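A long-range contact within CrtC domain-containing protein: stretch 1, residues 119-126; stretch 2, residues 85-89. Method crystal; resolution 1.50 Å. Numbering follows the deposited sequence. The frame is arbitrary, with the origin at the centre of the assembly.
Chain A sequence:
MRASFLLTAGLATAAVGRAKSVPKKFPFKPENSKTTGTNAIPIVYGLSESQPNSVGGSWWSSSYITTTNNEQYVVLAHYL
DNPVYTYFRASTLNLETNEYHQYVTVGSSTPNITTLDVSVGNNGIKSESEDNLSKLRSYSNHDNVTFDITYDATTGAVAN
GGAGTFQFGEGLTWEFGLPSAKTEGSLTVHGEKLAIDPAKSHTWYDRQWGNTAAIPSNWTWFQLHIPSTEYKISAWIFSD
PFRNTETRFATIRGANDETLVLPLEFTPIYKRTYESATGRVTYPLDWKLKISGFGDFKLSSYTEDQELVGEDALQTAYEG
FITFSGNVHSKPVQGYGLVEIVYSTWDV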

ATOM      1  N   SER A 119      15.617   8.116   2.288  1.00 18.09           N
ATOM      2  CA  SER A 119      15.168   9.118   3.241  1.00 16.43           C
ATOM      3  C   SER A 119      15.078  10.487   2.589  1.00 19.47           C
ATOM      4  O   SER A 119      15.754  10.777   1.598  1.00 19.15           O
ATOM      5  CB  SER A 119      16.112   9.182   4.444  1.00 21.01           C
ATOM      6  OG  SER A 119      17.413   9.559   4.021  1.00 21.75           O
ATOM      7  N   VAL A 120      14.227  11.326   3.169  1.00 18.70           N
ATOM      8  CA  VAL A 120      14.261  12.771   2.962  1.00 21.08           C
ATOM      9  C   VAL A 120      14.301  13.368   4.361  1.00 20.85           C
ATOM     10  O   VAL A 120      13.335  13.229   5.124  1.00 22.39           O
ATOM     11  CB  VAL A 120      13.056  13.299   2.165  1.00 20.12           C
ATOM     12  CG1 VAL A 120      13.144  14.822   2.020  1.00 22.70           C
ATOM     13  CG2 VAL A 120      12.973  12.634   0.779  1.00 20.79           C
ATOM     14  N   GLY A 121      15.416  14.004   4.709  1.00 23.15           N
ATOM     15  CA  GLY A 121      15.538  14.447   6.083  1.00 22.85           C
ATOM     16  C   GLY A 121      15.604  13.259   7.027  1.00 18.76           C
ATOM     17  O   GLY A 121      16.130  12.194   6.695  1.00 24.10           O
ATOM     18  N   ASN A 122      15.052  13.445   8.224  1.00 20.83           N
ATOM     19  CA  ASN A 122      15.026  12.391   9.240  1.00 22.12           C
ATOM     20  C   ASN A 122      13.778  11.530   9.135  1.00 19.58           C
ATOM     21  O   ASN A 122      13.160  11.178  10.140  1.00 21.65           O
ATOM     22  CB  ASN A 122      15.142  13.008  10.631  1.00 27.86           C
ATOM     23  CG  ASN A 122      15.711  12.040  11.657  1.00 37.56           C
ATOM     24  OD1 ASN A 122      16.188  10.951  11.317  1.00 41.77           O
ATOM     25  ND2 ASN A 122      15.662  12.434  12.926  1.00 41.41           N
ATOM     26  N   ASN A 123      13.377  11.199   7.907  1.00 20.04           N
ATOM     27  CA  ASN A 123      12.191  10.414   7.613  1.00 18.18           C
ATOM     28  C   ASN A 123      12.557   9.455   6.496  1.00 18.30           C
ATOM     29  O   ASN A 123      13.255   9.848   5.563  1.00 19.13           O
ATOM     30  CB  ASN A 123      11.023  11.296   7.141  1.00 18.66           C
ATOM     31  CG  ASN A 123      10.931  12.610   7.892  1.00 21.45           C
ATOM     32  OD1 ASN A 123      10.456  12.653   9.019  1.00 20.62           O
ATOM     33  ND2 ASN A 123      11.363  13.697   7.253  1.00 22.08           N
ATOM     34  N   GLY A 124      12.097   8.211   6.568  1.00 16.88           N
ATOM     35  CA  GLY A 124      12.378   7.312   5.462  1.00 15.24           C
ATOM     36  C   GLY A 124      11.999   5.868   5.748  1.00 14.87           C
ATOM     37  O   GLY A 124      11.206   5.572   6.652  1.00 15.08           O
ATOM     38  N   ILE A 125      12.556   4.981   4.919  1.00 15.28           N
ATOM     39  CA  ILE A 125      12.368   3.536   5.022  1.00 13.04           C
ATOM     40  C   ILE A 125      13.739   2.895   4.895  1.00 16.83           C
ATOM     41  O   ILE A 125      14.530   3.274   4.025  1.00 15.42           O
ATOM     42  CB  ILE A 125      11.394   3.006   3.949  1.00 13.33           C
ATOM     43  CG1 ILE A 125       9.983   3.572   4.185  1.00 13.24           C
ATOM     44  CG2 ILE A 125      11.372   1.476   3.940  1.00 17.19           C
ATOM     45  CD1 ILE A 125       9.000   3.300   3.047  1.00 15.42           C
ATOM     46  N   LYS A 126      14.060   1.972   5.794  1.00 15.01           N
ATOM     47  CA  LYS A 126      15.368   1.347   5.696  1.00 16.56           C
ATOM     48  C   LYS A 126      15.288  -0.102   6.140  1.00 16.69           C
ATOM     49  O   LYS A 126      14.435  -0.484   6.947  1.00 17.95           O
ATOM     50  CB  LYS A 126      16.415   2.092   6.538  1.00 21.70           C
ATOM     51  CG  LYS A 126      16.137   2.081   8.027  1.00 23.23           C
ATOM     52  CD  LYS A 126      17.175   2.915   8.811  1.00 25.35           C
ATOM     53  CE  LYS A 126      18.583   2.346   8.667  1.00 30.26           C
ATOM     54  NZ  LYS A 126      19.546   2.975   9.636  1.00 36.25           N
TER
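Stretch 2, residues 85-89: YTYFR

How does the backbone of stretch 2 run over stretch 1? Stretch 1 is a hairpin: one strand arrives through Ser119, the chain turns over at Gly121 and Asn122, and a second strand leaves through Gly124, Ile125 and Lys126. Stretch 2 is extended from Thr86 to Arg89, with Tyr85 in a loop before it. Its strand crosses the outgoing strand of the hairpin almost at right angles, with 95° between their N-to-C directions and a closest approach of 7.3 Å between the axes. No hydrogen bond joins the two stretches; they are held by packing, much of it side chain against backbone. Side chains along stretch 2 alternate: Thr86 and Phe88 leave the backbone toward stretch 1, while Tyr87 and Arg89 leave it away from stretch 1.

What does the incoming arm of the hairpin offer? Ser119 directs its CB away from stretch 2 and makes no contact. Val120, the next residue, points toward it, and its CA lies 5.9 Å from that of Phe88. With chi1 in the t rotamer, Val120 brings CG2 against the backbone of the crossing strand, 3.7 Å from Phe88 N and 3.9 Å from Tyr87 C. Val120 CG2 also lies 3.8 Å from Thr86 OG1 and 4.1 Å from Phe88 CB, so this one carbon touches three successive residues of stretch 2.

How is the turn held, and does it take part? Gly121 and Asn122 lie beyond the reach of stretch 2; the positive phi of Gly121, 66°, is one that favours glycine. Around them, Val120 N donates to Asn123 O at 3.0 Å, and Asn123 N returns a weak hydrogen bond to Val120 O at 3.4 Å. The side chain of Asn123 adds another, from Asn123 ND2 to Val120 O at 2.9 Å. Asn123 starts toward stretch 2 but its end leads away, which leaves the aliphatic Asn123 CB as its point of contact, 3.4 Å from Phe88 CD2. The amide thus keeps its polar partners, with OD1 bonded elsewhere in the structure, while the carbon beneath it packs against the ring.

Where does the Phe88 ring come to rest? It lies against the backbone at Asn123 and Gly124, with Asn123 C and Gly124 N over one face. Gly124 CA approaches Phe88 CE1 to 3.5 Å. Glycine suits this position because a CB on Gly124 would lie only 2.9 Å from Ser119 CA, across the hairpin, and would also be jammed against the preceding carbonyl oxygen. At Ile125 the CB points sideways, but the end of the side chain comes nearer, and Ile125 CG1 reaches the edge of the ring, 4.1 Å from Phe88 CE1. Lys126 is out of reach, so the contact ends at Ile125. Phe88 has the largest area covered by the opposing stretch, 107 Å², making Phe88 the centrepiece of a small interface of 262 Å² in all.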

ATOM      1  N   TYR A  85      12.823  14.439  -8.941  1.00 26.78           N
ATOM      2  CA  TYR A  85      12.911  14.685  -7.509  1.00 25.33           C
ATOM      3  C   TYR A  85      12.657  13.367  -6.796  1.00 24.91           C
ATOM      4  O   TYR A  85      12.252  12.376  -7.405  1.00 26.62           O
ATOM      5  CB  TYR A  85      11.907  15.757  -7.051  1.00 24.58           C
ATOM      6  CG  TYR A  85      10.474  15.528  -7.513  1.00 27.27           C
ATOM      7  CD1 TYR A  85       9.731  14.445  -7.049  1.00 27.46           C
ATOM      8  CD2 TYR A  85       9.859  16.401  -8.403  1.00 30.78           C
ATOM      9  CE1 TYR A  85       8.426  14.234  -7.459  1.00 25.37           C
ATOM     10  CE2 TYR A  85       8.554  16.196  -8.826  1.00 28.75           C
ATOM     11  CZ  TYR A  85       7.843  15.108  -8.354  1.00 25.89           C
ATOM     12  OH  TYR A  85       6.547  14.891  -8.765  1.00 29.28           O
ATOM     13  N   THR A  86      12.901  13.368  -5.493  1.00 21.55           N
ATOM     14  CA  THR A  86      12.455  12.294  -4.623  1.00 21.60           C
ATOM     15  C   THR A  86      11.423  12.860  -3.667  1.00 20.33           C
ATOM     16  O   THR A  86      11.297  14.074  -3.507  1.00 19.52           O
ATOM     17  CB  THR A  86      13.616  11.699  -3.820  1.00 19.46           C
ATOM     18  OG1 THR A  86      14.070  12.683  -2.881  1.00 23.01           O
ATOM     19  CG2 THR A  86      14.761  11.314  -4.719  1.00 24.45           C
ATOM     20  N   TYR A  87      10.698  11.975  -2.990  1.00 18.86           N
ATOM     21  CA  TYR A  87       9.908  12.458  -1.873  1.00 17.55           C
ATOM     22  C   TYR A  87       9.674  11.341  -0.878  1.00 18.50           C
ATOM     23  O   TYR A  87       9.785  10.153  -1.192  1.00 17.10           O
ATOM     24  CB  TYR A  87       8.573  13.082  -2.307  1.00 16.85           C
ATOM     25  CG  TYR A  87       7.544  12.207  -3.003  1.00 17.47           C
ATOM     26  CD1 TYR A  87       6.862  11.196  -2.330  1.00 17.56           C
ATOM     27  CD2 TYR A  87       7.185  12.464  -4.317  1.00 16.10           C
ATOM     28  CE1 TYR A  87       5.887  10.434  -2.977  1.00 17.31           C
ATOM     29  CE2 TYR A  87       6.202  11.713  -4.965  1.00 17.15           C
ATOM     30  CZ  TYR A  87       5.563  10.697  -4.290  1.00 20.85           C
ATOM     31  OH  TYR A  87       4.589   9.950  -4.919  1.00 19.05           O
ATOM     32  N   PHE A  88       9.413  11.758   0.352  1.00 17.48           N
ATOM     33  CA  PHE A  88       8.859  10.898   1.381  1.00 15.23           C
ATOM     34  C   PHE A  88       7.546  11.510   1.826  1.00 18.32           C
ATOM     35  O   PHE A  88       7.448  12.730   1.999  1.00 20.44           O
ATOM     36  CB  PHE A  88       9.811  10.764   2.579  1.00 16.00           C
ATOM     37  CG  PHE A  88       9.313   9.827   3.656  1.00 17.07           C
ATOM     38  CD1 PHE A  88       9.477   8.447   3.534  1.00 18.20           C
ATOM     39  CD2 PHE A  88       8.690  10.328   4.796  1.00 18.06           C
ATOM     40  CE1 PHE A  88       9.022   7.584   4.540  1.00 19.68           C
ATOM     41  CE2 PHE A  88       8.234   9.477   5.803  1.00 20.75           C
ATOM     42  CZ  PHE A  88       8.402   8.097   5.675  1.00 18.22           C
ATOM     43  N   ARG A  89       6.536  10.666   2.007  1.00 14.59           N
ATOM     44  CA  ARG A  89       5.251  11.131   2.501  1.00 15.79           C
ATOM     45  C   ARG A  89       4.701  10.115   3.494  1.00 15.75           C
ATOM     46  O   ARG A  89       5.048   8.928   3.458  1.00 15.48           O
ATOM     47  CB  ARG A  89       4.260  11.402   1.346  1.00 16.90           C
ATOM     48  CG  ARG A  89       3.989  10.211   0.441  1.00 16.86           C
ATOM     49  CD  ARG A  89       3.189  10.655  -0.776  1.00 18.40           C
ATOM     50  NE  ARG A  89       2.837   9.529  -1.635  1.00 18.79           N
ATOM     51  CZ  ARG A  89       2.119   9.639  -2.751  1.00 18.60           C
ATOM     52  NH1 ARG A  89       1.686  10.837  -3.147  1.00 18.28           N
ATOM     53  NH2 ARG A  89       1.836   8.559  -3.471  1.00 17.26           N
TER